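Local structure of BtGH115A (Bacteroides thetaiotaomicron, 5BY3) at residues S130-W135 with K467-R472; A136-E141 with A549-A554; E691-L696 with I742-L747. The protein acts as a family GH115 4-O-methyl-alpha-glucuronidase with specificity for decorated arabinogalactans. One frame throughout, in Å; residues are numbered along the deposited sequence.

Contact 1: residues S130-W135 with K467-R472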
loop_
_atom_site.group_PDB
_atom_site.type_symbol
_atom_site.label_atom_id
_atom_site.label_comp_id
_atom_site.label_asym_id
_atom_site.label_seq_id
_atom_site.Cartn_x
_atom_site.Cartn_y
_atom_site.Cartn_z
ATOM N N SER A 130 10.521 14.430 -9.314
ATOM C CA SER A 130 9.939 13.277 -8.631
ATOM C C SER A 130 8.964 13.717 -7.513
ATOM O O SER A 130 9.210 14.733 -6.840
ATOM C CB SER A 130 11.081 12.430 -8.037
ATOM O OG SER A 130 10.691 11.628 -6.925
ATOM N N PRO A 131 7.865 12.949 -7.297
ATOM C CA PRO A 131 7.093 13.042 -6.040
ATOM C C PRO A 131 7.937 13.056 -4.751
ATOM O O PRO A 131 7.525 13.667 -3.759
ATOM C CB PRO A 131 6.240 11.763 -6.062
ATOM C CG PRO A 131 5.964 11.563 -7.523
ATOM C CD PRO A 131 7.190 12.060 -8.273
ATOM N N TRP A 132 9.094 12.404 -4.775
ATOM C CA TRP A 132 9.936 12.257 -3.602
ATOM C C TRP A 132 11.140 13.232 -3.555
ATOM O O TRP A 132 12.069 13.055 -2.739
ATOM C CB TRP A 132 10.398 10.820 -3.529
ATOM C CG TRP A 132 9.272 9.868 -3.706
ATOM C CD1 TRP A 132 8.868 9.301 -4.854
ATOM C CD2 TRP A 132 8.378 9.420 -2.694
ATOM N NE1 TRP A 132 7.770 8.495 -4.628
ATOM C CE2 TRP A 132 7.450 8.562 -3.306
ATOM C CE3 TRP A 132 8.271 9.669 -1.324
ATOM C CZ2 TRP A 132 6.445 7.929 -2.601
ATOM C CZ3 TRP A 132 7.275 9.044 -0.610
ATOM C CH2 TRP A 132 6.368 8.177 -1.248
ATOM N N GLU A 133 11.111 14.221 -4.457
ATOM C CA GLU A 133 11.943 15.425 -4.442
ATOM C C GLU A 133 12.360 15.815 -3.021
ATOM O O GLU A 133 13.548 15.906 -2.696
ATOM C CB GLU A 133 11.129 16.550 -5.103
ATOM C CG GLU A 133 11.646 17.976 -4.973
ATOM C CD GLU A 133 10.992 18.765 -3.862
ATOM O OE1 GLU A 133 9.742 18.782 -3.751
ATOM O OE2 GLU A 133 11.756 19.405 -3.104
ATOM N N TRP A 134 11.372 16.025 -2.171
ATOM C CA TRP A 134 11.624 16.335 -0.788
ATOM C C TRP A 134 11.624 15.083 0.089
ATOM O O TRP A 134 12.497 14.965 0.965
ATOM C CB TRP A 134 10.607 17.345 -0.274
ATOM C CG TRP A 134 11.042 17.945 1.051
ATOM C CD1 TRP A 134 11.952 18.968 1.251
ATOM C CD2 TRP A 134 10.579 17.555 2.352
ATOM N NE1 TRP A 134 12.071 19.221 2.597
ATOM C CE2 TRP A 134 11.253 18.373 3.297
ATOM C CE3 TRP A 134 9.648 16.611 2.804
ATOM C CZ2 TRP A 134 11.034 18.270 4.668
ATOM C CZ3 TRP A 134 9.428 16.495 4.174
ATOM C CH2 TRP A 134 10.129 17.324 5.098
ATOM N N TRP A 135 10.664 14.173 -0.158
ATOM C CA TRP A 135 10.342 13.085 0.770
ATOM C C TRP A 135 11.341 11.910 0.744
ATOM O O TRP A 135 11.433 11.111 1.704
ATOM C CB TRP A 135 8.894 12.604 0.577
ATOM C CG TRP A 135 7.865 13.442 1.355
ATOM C CD1 TRP A 135 7.141 14.543 0.890
ATOM C CD2 TRP A 135 7.482 13.268 2.724
ATOM N NE1 TRP A 135 6.337 15.025 1.891
ATOM C CE2 TRP A 135 6.518 14.263 3.020
ATOM C CE3 TRP A 135 7.854 12.356 3.737
ATOM C CZ2 TRP A 135 5.943 14.382 4.281
ATOM C CZ3 TRP A 135 7.273 12.463 4.983
ATOM C CH2 TRP A 135 6.334 13.491 5.256
ATOM N N LYS A 467 11.590 -0.692 -13.033
ATOM C CA LYS A 467 12.700 -0.232 -13.840
ATOM C C LYS A 467 12.629 1.289 -14.106
ATOM O O LYS A 467 13.585 2.002 -13.863
ATOM C CB LYS A 467 12.699 -1.015 -15.144
ATOM C CG LYS A 467 13.858 -0.694 -16.082
ATOM C CD LYS A 467 13.756 -1.537 -17.348
ATOM C CE LYS A 467 14.402 -0.833 -18.520
ATOM N NZ LYS A 467 15.866 -1.045 -18.440
ATOM N N HIS A 468 11.488 1.775 -14.582
ATOM C CA HIS A 468 11.300 3.171 -14.903
ATOM C C HIS A 468 11.487 4.021 -13.651
ATOM O O HIS A 468 11.992 5.166 -13.718
ATOM C CB HIS A 468 9.915 3.374 -15.511
ATOM C CG HIS A 468 9.646 4.778 -15.939
ATOM N ND1 HIS A 468 9.305 5.780 -15.046
ATOM C CD2 HIS A 468 9.650 5.353 -17.166
ATOM C CE1 HIS A 468 9.134 6.914 -15.702
ATOM N NE2 HIS A 468 9.329 6.681 -16.990
ATOM N N TRP A 469 11.116 3.451 -12.503
ATOM C CA TRP A 469 11.149 4.173 -11.245
ATOM C C TRP A 469 12.588 4.315 -10.779
ATOM O O TRP A 469 12.989 5.430 -10.449
ATOM C CB TRP A 469 10.277 3.479 -10.178
ATOM C CG TRP A 469 10.101 4.267 -8.882
ATOM C CD1 TRP A 469 9.174 5.267 -8.641
ATOM C CD2 TRP A 469 10.877 4.137 -7.659
ATOM N NE1 TRP A 469 9.311 5.728 -7.353
ATOM C CE2 TRP A 469 10.347 5.062 -6.731
ATOM C CE3 TRP A 469 11.919 3.292 -7.251
ATOM C CZ2 TRP A 469 10.836 5.179 -5.410
ATOM C CZ3 TRP A 469 12.400 3.399 -5.930
ATOM C CH2 TRP A 469 11.862 4.335 -5.027
ATOM N N LEU A 470 13.347 3.207 -10.749
ATOM C CA LEU A 470 14.791 3.213 -10.313
ATOM C C LEU A 470 15.640 4.043 -11.226
ATOM O O LEU A 470 16.484 4.828 -10.757
ATOM C CB LEU A 470 15.423 1.794 -10.213
ATOM C CG LEU A 470 14.744 0.786 -9.265
ATOM C CD1 LEU A 470 15.040 -0.643 -9.625
ATOM C CD2 LEU A 470 15.050 1.036 -7.805
ATOM N N GLU A 471 15.393 3.886 -12.526
ATOM C CA GLU A 471 16.032 4.727 -13.540
ATOM C C GLU A 471 15.770 6.176 -13.266
ATOM O O GLU A 471 16.701 6.959 -13.301
ATOM C CB GLU A 471 15.595 4.352 -14.958
ATOM C CG GLU A 471 16.273 3.090 -15.454
ATOM C CD GLU A 471 15.882 2.706 -16.855
ATOM O OE1 GLU A 471 14.774 3.098 -17.306
ATOM O OE2 GLU A 471 16.693 1.988 -17.477
ATOM N N ARG A 472 14.518 6.531 -12.950
ATOM C CA ARG A 472 14.197 7.937 -12.603
ATOM C C ARG A 472 14.852 8.431 -11.285
ATOM O O ARG A 472 15.331 9.561 -11.233
ATOM C CB ARG A 472 12.677 8.191 -12.627
ATOM C CG ARG A 472 12.179 9.635 -12.552
ATOM C CD ARG A 472 10.679 9.582 -12.229
ATOM N NE ARG A 472 10.455 9.400 -10.776
ATOM C CZ ARG A 472 9.317 9.039 -10.161
ATOM N NH1 ARG A 472 8.219 8.743 -10.829
ATOM N NH2 ARG A 472 9.291 8.943 -8.828
#
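Arg472 meets three consecutive residues, Ser130, Pro131 and Trp132, by van der Waals contact. Pro131 CD lies over one face of the guanidinium, 3.8 Å from Arg472 NH2. Ser130 CA lies over the same group. Trp132 comes to the guanidinium edge instead, with its CD1 4.0 Å from Arg472 NH2. The indole and guanidinium planes are only 25° apart, so the two flat groups are nearly coplanar and do not stack. The arginine chain bends at chi3 (82°), which sets NE beside Ser130 CB. Ser130 OG is 3.6 Å from Arg472 NH2, and no bond joins them. The two tryptophans meet through their ring nitrogens. Trp132 NE1 is 4.2 Å from Trp469 NE1 and lies at the edge of the Trp469 ring.

Segment 130-135 belongs to the loop after helix 113-126. Segment 467-472 belongs to helix 462-473, in the GH115 family region of the TIM-barrel clan. The side chain of Trp132 is about 13 Å from the bound nickel ion.

The polar links within and around the contact centre on glutamates and on one turn. Both indole nitrogens bond to Glu445 OE1, and Arg472 NH1 forms a salt bridge with Glu445 OE2. One carboxylate thus ties loop to helix. Ser130 OG accepts from Trp132 N at 2.8 Å, which makes an ST turn within a type I beta turn from Ser130 to Glu133. OG also bonds to Glu473 OE1. An alanine in place of Ser130 would probably leave Trp132 N and Glu473 OE1 without this mate and the ST turn lost.

Contact 2: residues A136-E141 with A549-A554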
loop_
_atom_site.group_PDB
_atom_site.type_symbol
_atom_site.label_atom_id
_atom_site.label_comp_id
_atom_site.label_asym_id
_atom_site.label_seq_id
_atom_site.Cartn_x
_atom_site.Cartn_y
_atom_site.Cartn_z
ATOM N N ALA A 136 12.094 11.807 -0.342
ATOM C CA ALA A 136 13.250 10.929 -0.331
ATOM C C ALA A 136 14.485 11.619 -0.904
ATOM O O ALA A 136 15.412 10.964 -1.340
ATOM C CB ALA A 136 12.955 9.620 -1.043
ATOM N N ASP A 137 14.467 12.949 -0.917
ATOM C CA ASP A 137 15.637 13.758 -1.304
ATOM C C ASP A 137 16.080 13.476 -2.708
ATOM O O ASP A 137 17.282 13.503 -2.985
ATOM C CB ASP A 137 16.828 13.540 -0.353
ATOM C CG ASP A 137 16.441 13.706 1.081
ATOM O OD1 ASP A 137 16.281 14.868 1.527
ATOM O OD2 ASP A 137 16.254 12.676 1.759
ATOM N N VAL A 138 15.121 13.214 -3.596
ATOM C CA VAL A 138 15.432 12.931 -4.990
ATOM C C VAL A 138 15.646 14.269 -5.726
ATOM O O VAL A 138 14.778 14.761 -6.470
ATOM C CB VAL A 138 14.347 12.029 -5.581
ATOM C CG1 VAL A 138 14.600 11.735 -7.046
ATOM C CG2 VAL A 138 14.271 10.719 -4.781
ATOM N N THR A 139 16.819 14.865 -5.509
ATOM C CA THR A 139 17.101 16.203 -6.022
ATOM C C THR A 139 16.837 16.346 -7.529
ATOM O O THR A 139 17.457 15.654 -8.322
ATOM C CB THR A 139 18.533 16.643 -5.701
ATOM O OG1 THR A 139 18.883 16.239 -4.357
ATOM C CG2 THR A 139 18.662 18.189 -5.841
ATOM N N PRO A 140 15.904 17.245 -7.936
ATOM C CA PRO A 140 15.681 17.347 -9.420
ATOM C C PRO A 140 16.930 17.829 -10.104
ATOM O O PRO A 140 17.743 18.544 -9.508
ATOM C CB PRO A 140 14.554 18.385 -9.588
ATOM C CG PRO A 140 14.019 18.609 -8.186
ATOM C CD PRO A 140 15.062 18.187 -7.166
ATOM N N GLU A 141 17.087 17.409 -11.341
ATOM C CA GLU A 141 18.228 17.798 -12.126
ATOM C C GLU A 141 17.901 19.186 -12.658
ATOM O O GLU A 141 16.724 19.545 -12.778
ATOM C CB GLU A 141 18.449 16.794 -13.259
ATOM C CG GLU A 141 19.033 15.482 -12.771
ATOM C CD GLU A 141 19.574 14.626 -13.893
ATOM O OE1 GLU A 141 19.065 13.488 -14.057
ATOM O OE2 GLU A 141 20.500 15.091 -14.608
ATOM N N ALA A 549 25.764 12.770 -7.771
ATOM C CA ALA A 549 26.070 13.496 -6.513
ATOM C C ALA A 549 24.830 13.977 -5.723
ATOM O O ALA A 549 24.783 13.873 -4.467
ATOM C CB ALA A 549 27.021 14.659 -6.787
ATOM N N GLY A 550 23.836 14.488 -6.455
ATOM C CA GLY A 550 22.579 14.907 -5.846
ATOM C C GLY A 550 21.645 13.782 -5.380
ATOM O O GLY A 550 20.575 14.058 -4.848
ATOM N N ARG A 551 22.047 12.517 -5.561
ATOM C CA ARG A 551 21.172 11.384 -5.271
ATOM C C ARG A 551 21.663 10.289 -4.281
ATOM O O ARG A 551 21.130 9.181 -4.265
ATOM C CB ARG A 551 20.471 10.887 -6.562
ATOM C CG ARG A 551 19.031 11.407 -6.583
ATOM C CD ARG A 551 18.702 12.505 -7.590
ATOM N NE ARG A 551 17.937 11.825 -8.619
ATOM C CZ ARG A 551 17.313 12.362 -9.643
ATOM N NH1 ARG A 551 17.303 13.672 -9.849
ATOM N NH2 ARG A 551 16.683 11.544 -10.474
ATOM N N GLN A 552 22.641 10.636 -3.432
ATOM C CA GLN A 552 23.302 9.683 -2.516
ATOM C C GLN A 552 22.437 9.382 -1.323
ATOM O O GLN A 552 22.405 8.243 -0.839
ATOM C CB GLN A 552 24.672 10.193 -2.013
ATOM C CG GLN A 552 25.776 10.312 -3.064
ATOM C CD GLN A 552 26.364 8.968 -3.485
ATOM O OE1 GLN A 552 26.334 7.965 -2.721
ATOM N NE2 GLN A 552 26.904 8.931 -4.719
ATOM N N SER A 553 21.760 10.406 -0.822
ATOM C CA SER A 553 20.757 10.208 0.220
ATOM C C SER A 553 19.557 9.357 -0.263
ATOM O O SER A 553 19.138 8.446 0.431
ATOM C CB SER A 553 20.310 11.556 0.785
ATOM O OG SER A 553 21.412 12.241 1.375
ATOM N N ALA A 554 19.040 9.611 -1.459
ATOM C CA ALA A 554 17.953 8.784 -1.992
ATOM C C ALA A 554 18.414 7.348 -2.120
ATOM O O ALA A 554 17.644 6.383 -1.901
ATOM C CB ALA A 554 17.475 9.303 -3.339
HETATM O O HOH W 1 19.641 12.211 -2.369
#
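Ala136 O sits against Ala554, 3.3 Å from its CB, and also receives a CA-H...O contact from Ala554 CA. Asp137 CB touches Ser553 CB, while the Asp137 carboxylate is held by Lys610 and Trp611. A water donates to Asp137 O at 2.8 Å and to Gly550 O, and accepts from Ala554 N at 2.8 Å. Val138 splits its two methyls. CG1, anti to the backbone N (chi1 178°), lies over a face of the Arg551 guanidinium, offset toward the rim and 3.7 Å from Arg551 NE. CG2 packs on Ala554 CB at 3.8 Å. Thr139 OG1 donates to a lone pair of Gly550 O at 2.8 Å, in the carbonyl plane. Thr139 O accepts from Arg551 NH1 in a bent bond (138°), at a modelled 2.5 Å that is probably too short to take literally. Glu141 CG touches Arg551 NH1. Glu141 OE1 lies well out of the guanidinium plane, 4.6 Å from Arg551 NH1, so only the charges are near. Arg551 NE bonds outside, to Glu473 O. Val138 is the centre of an inverse gamma turn, and Arg551 holds the N-cap position of helix 552-580. The contact is thus a tight turn in a loop docked on the start of a helix.

Contact 3: residues E691-L696 with I742-L747. With SO4 (sulfate ion), chain B.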
loop_
_atom_site.group_PDB
_atom_site.type_symbol
_atom_site.label_atom_id
_atom_site.label_comp_id
_atom_site.label_asym_id
_atom_site.label_seq_id
_atom_site.Cartn_x
_atom_site.Cartn_y
_atom_site.Cartn_z
ATOM N N GLU A 691 3.706 -38.351 -2.580
ATOM C CA GLU A 691 3.206 -37.204 -1.800
ATOM C C GLU A 691 3.181 -35.961 -2.673
ATOM O O GLU A 691 4.219 -35.427 -3.022
ATOM C CB GLU A 691 4.045 -36.963 -0.528
ATOM C CG GLU A 691 3.377 -36.050 0.509
ATOM C CD GLU A 691 4.367 -35.411 1.478
ATOM O OE1 GLU A 691 4.896 -36.103 2.373
ATOM O OE2 GLU A 691 4.623 -34.200 1.346
ATOM N N VAL A 692 1.999 -35.495 -3.026
ATOM C CA VAL A 692 1.897 -34.286 -3.849
ATOM C C VAL A 692 1.751 -33.051 -2.979
ATOM O O VAL A 692 0.814 -32.965 -2.202
ATOM C CB VAL A 692 0.754 -34.405 -4.881
ATOM C CG1 VAL A 692 0.698 -33.170 -5.788
ATOM C CG2 VAL A 692 0.956 -35.676 -5.689
ATOM N N ASP A 693 2.679 -32.104 -3.144
ATOM C CA ASP A 693 2.843 -30.903 -2.308
ATOM C C ASP A 693 2.579 -29.705 -3.211
ATOM O O ASP A 693 3.365 -29.395 -4.086
ATOM C CB ASP A 693 4.280 -30.899 -1.770
ATOM C CG ASP A 693 4.541 -29.832 -0.702
ATOM O OD1 ASP A 693 3.681 -28.947 -0.495
ATOM O OD2 ASP A 693 5.652 -29.865 -0.096
ATOM N N ILE A 694 1.442 -29.069 -3.016
ATOM C CA ILE A 694 0.952 -28.016 -3.906
ATOM C C ILE A 694 0.951 -26.694 -3.142
ATOM O O ILE A 694 0.415 -26.609 -2.030
ATOM C CB ILE A 694 -0.470 -28.320 -4.437
ATOM C CG1 ILE A 694 -0.488 -29.659 -5.162
ATOM C CG2 ILE A 694 -0.952 -27.226 -5.381
ATOM C CD1 ILE A 694 -1.880 -30.179 -5.441
ATOM N N ARG A 695 1.573 -25.683 -3.735
ATOM C CA ARG A 695 1.755 -24.406 -3.096
ATOM C C ARG A 695 1.013 -23.378 -3.951
ATOM O O ARG A 695 1.180 -23.319 -5.185
ATOM C CB ARG A 695 3.232 -24.043 -3.054
ATOM C CG ARG A 695 4.215 -24.706 -2.076
ATOM C CD ARG A 695 3.671 -25.448 -0.876
ATOM N NE ARG A 695 4.696 -26.297 -0.231
ATOM C CZ ARG A 695 5.773 -25.867 0.445
ATOM N NH1 ARG A 695 6.049 -24.566 0.574
ATOM N NH2 ARG A 695 6.605 -26.753 0.995
ATOM N N LEU A 696 0.174 -22.578 -3.298
ATOM C CA LEU A 696 -0.673 -21.622 -3.984
ATOM C C LEU A 696 -0.589 -20.282 -3.286
ATOM O O LEU A 696 -0.166 -20.187 -2.136
ATOM C CB LEU A 696 -2.134 -22.084 -4.035
ATOM C CG LEU A 696 -2.448 -23.496 -4.521
ATOM C CD1 LEU A 696 -2.835 -24.370 -3.325
ATOM C CD2 LEU A 696 -3.569 -23.403 -5.544
ATOM N N ILE A 742 -0.821 -24.198 1.455
ATOM C CA ILE A 742 -0.080 -25.425 1.303
ATOM C C ILE A 742 -1.064 -26.586 1.402
ATOM O O ILE A 742 -1.759 -26.713 2.421
ATOM C CB ILE A 742 0.985 -25.619 2.402
ATOM C CG1 ILE A 742 2.081 -24.538 2.340
ATOM C CG2 ILE A 742 1.575 -27.051 2.340
ATOM C CD1 ILE A 742 3.248 -24.757 3.327
ATOM N N ARG A 743 -1.108 -27.431 0.357
ATOM C CA ARG A 743 -1.919 -28.658 0.357
ATOM C C ARG A 743 -1.079 -29.860 -0.039
ATOM O O ARG A 743 -0.562 -29.945 -1.164
ATOM C CB ARG A 743 -3.167 -28.529 -0.535
ATOM C CG ARG A 743 -4.229 -27.606 0.009
ATOM C CD ARG A 743 -4.995 -28.253 1.176
ATOM N NE ARG A 743 -5.967 -27.311 1.777
ATOM C CZ ARG A 743 -5.731 -26.509 2.827
ATOM N NH1 ARG A 743 -4.557 -26.496 3.437
ATOM N NH2 ARG A 743 -6.680 -25.684 3.249
ATOM N N LYS A 744 -0.935 -30.771 0.914
ATOM C CA LYS A 744 -0.318 -32.061 0.688
ATOM C C LYS A 744 -1.376 -33.125 0.435
ATOM O O LYS A 744 -2.447 -33.142 1.068
ATOM C CB LYS A 744 0.541 -32.450 1.879
ATOM C CG LYS A 744 1.707 -31.497 2.081
ATOM C CD LYS A 744 2.705 -32.017 3.107
ATOM C CE LYS A 744 4.052 -31.314 2.976
ATOM N NZ LYS A 744 3.949 -29.867 3.274
ATOM N N ILE A 745 -1.082 -33.998 -0.519
ATOM C CA ILE A 745 -1.921 -35.164 -0.772
ATOM C C ILE A 745 -1.067 -36.397 -1.050
ATOM O O ILE A 745 -0.017 -36.326 -1.702
ATOM C CB ILE A 745 -2.994 -34.896 -1.864
ATOM C CG1 ILE A 745 -4.070 -35.973 -1.832
ATOM C CG2 ILE A 745 -2.380 -34.788 -3.251
ATOM C CD1 ILE A 745 -5.399 -35.504 -2.388
ATOM N N VAL A 746 -1.518 -37.521 -0.515
ATOM C CA VAL A 746 -0.911 -38.815 -0.796
ATOM C C VAL A 746 -1.824 -39.580 -1.772
ATOM O O VAL A 746 -3.061 -39.685 -1.566
ATOM C CB VAL A 746 -0.575 -39.577 0.514
ATOM C CG1 VAL A 746 -0.434 -41.081 0.294
ATOM C CG2 VAL A 746 0.698 -39.001 1.140
ATOM N N LEU A 747 -1.208 -40.056 -2.857
ATOM C CA LEU A 747 -1.914 -40.831 -3.884
ATOM C C LEU A 747 -1.201 -42.145 -4.184
ATOM O O LEU A 747 0.034 -42.217 -4.097
ATOM C CB LEU A 747 -2.101 -40.028 -5.176
ATOM C CG LEU A 747 -2.767 -38.641 -5.199
ATOM C CD1 LEU A 747 -2.434 -37.943 -6.529
ATOM C CD2 LEU A 747 -4.264 -38.682 -4.930
HETATM S S SO4 B . 9.247 -24.956 3.504
HETATM O O1 SO4 B . 8.090 -25.573 2.804
HETATM O O2 SO4 B . 9.626 -25.758 4.700
HETATM O O3 SO4 B . 10.398 -24.862 2.574
HETATM O O4 SO4 B . 8.849 -23.612 3.974
#
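Ile745 O is met by two groups of the facing strand. Val692 N donates to it at 2.6 Å, and Glu691 CA adds a CA-H...O contact. Ile745 N donates to Val692 O at 2.7 Å. A second reciprocal pair joins Ile694 and Arg743.

The face with Asp693, Arg695 and Lys744 carries most of the charged groups, together with Ile742 and Val746. Arg695 NE donates to Asp693 OD1 at 2.8 Å, from above the carboxylate plane (37° out of it). Lys744 lies beside Asp693, and its NZ reaches Asp693 OD2 only as a long salt bridge of 3.8 Å. Glu691 OE2 rests against the lysine chain, 3.4 Å from Lys744 CE, while OE1 forms a salt bridge with Arg641. The Arg695 chain is bent at chi2 (-17°), which puts CD 3.7 Å from Ile742 CG1. Ile742 CD1 lies over one face of the guanidinium. A sulfate ion, probably from the crystallisation liquor, is bound at the guanidinium edge: Arg695 NH2 donates to its O1 at 2.6 Å, and NH1 adds a weak bond.

The face with Val692, Ile694 and Ile745 is largely apolar. Arg743 also starts from it, but its end leads away to Ala722 O and Glu731. Val692 CB packs on Ile745 CG2 at 3.6 Å. Ile694 and Leu747 reach strand 708-713 of a second sheet, and Ile745 reaches strand 719-722.

The two strands run antiparallel at 161°, and strand 689-696 also pairs with 766-772. This is a ladder in one sheet facing another, consistent with the beta-sandwich of the galactose-binding-like GH115 C-terminal domain.

In the fold
Contacts 1 and 2 are neighbours, with centres 9 Å apart. They share one loop, 130-141, which meets helix 462-473 in contact 1 and the start of helix 552-580 in contact 2. They touch through Trp132 O and Val138 N, probably hydrogen-bonded. Contact 1 is buried and has no direct hydrogen bond between its segments. Contact 2 is partly buried, and direct bonds and a water join its segments. Contact 3 stands apart in the C-terminal domain, its centre about 42 Å from that of contact 1. It is partly buried, regular strand pairing, with a mostly apolar face turned to a second sheet and a face rich in charged side chains.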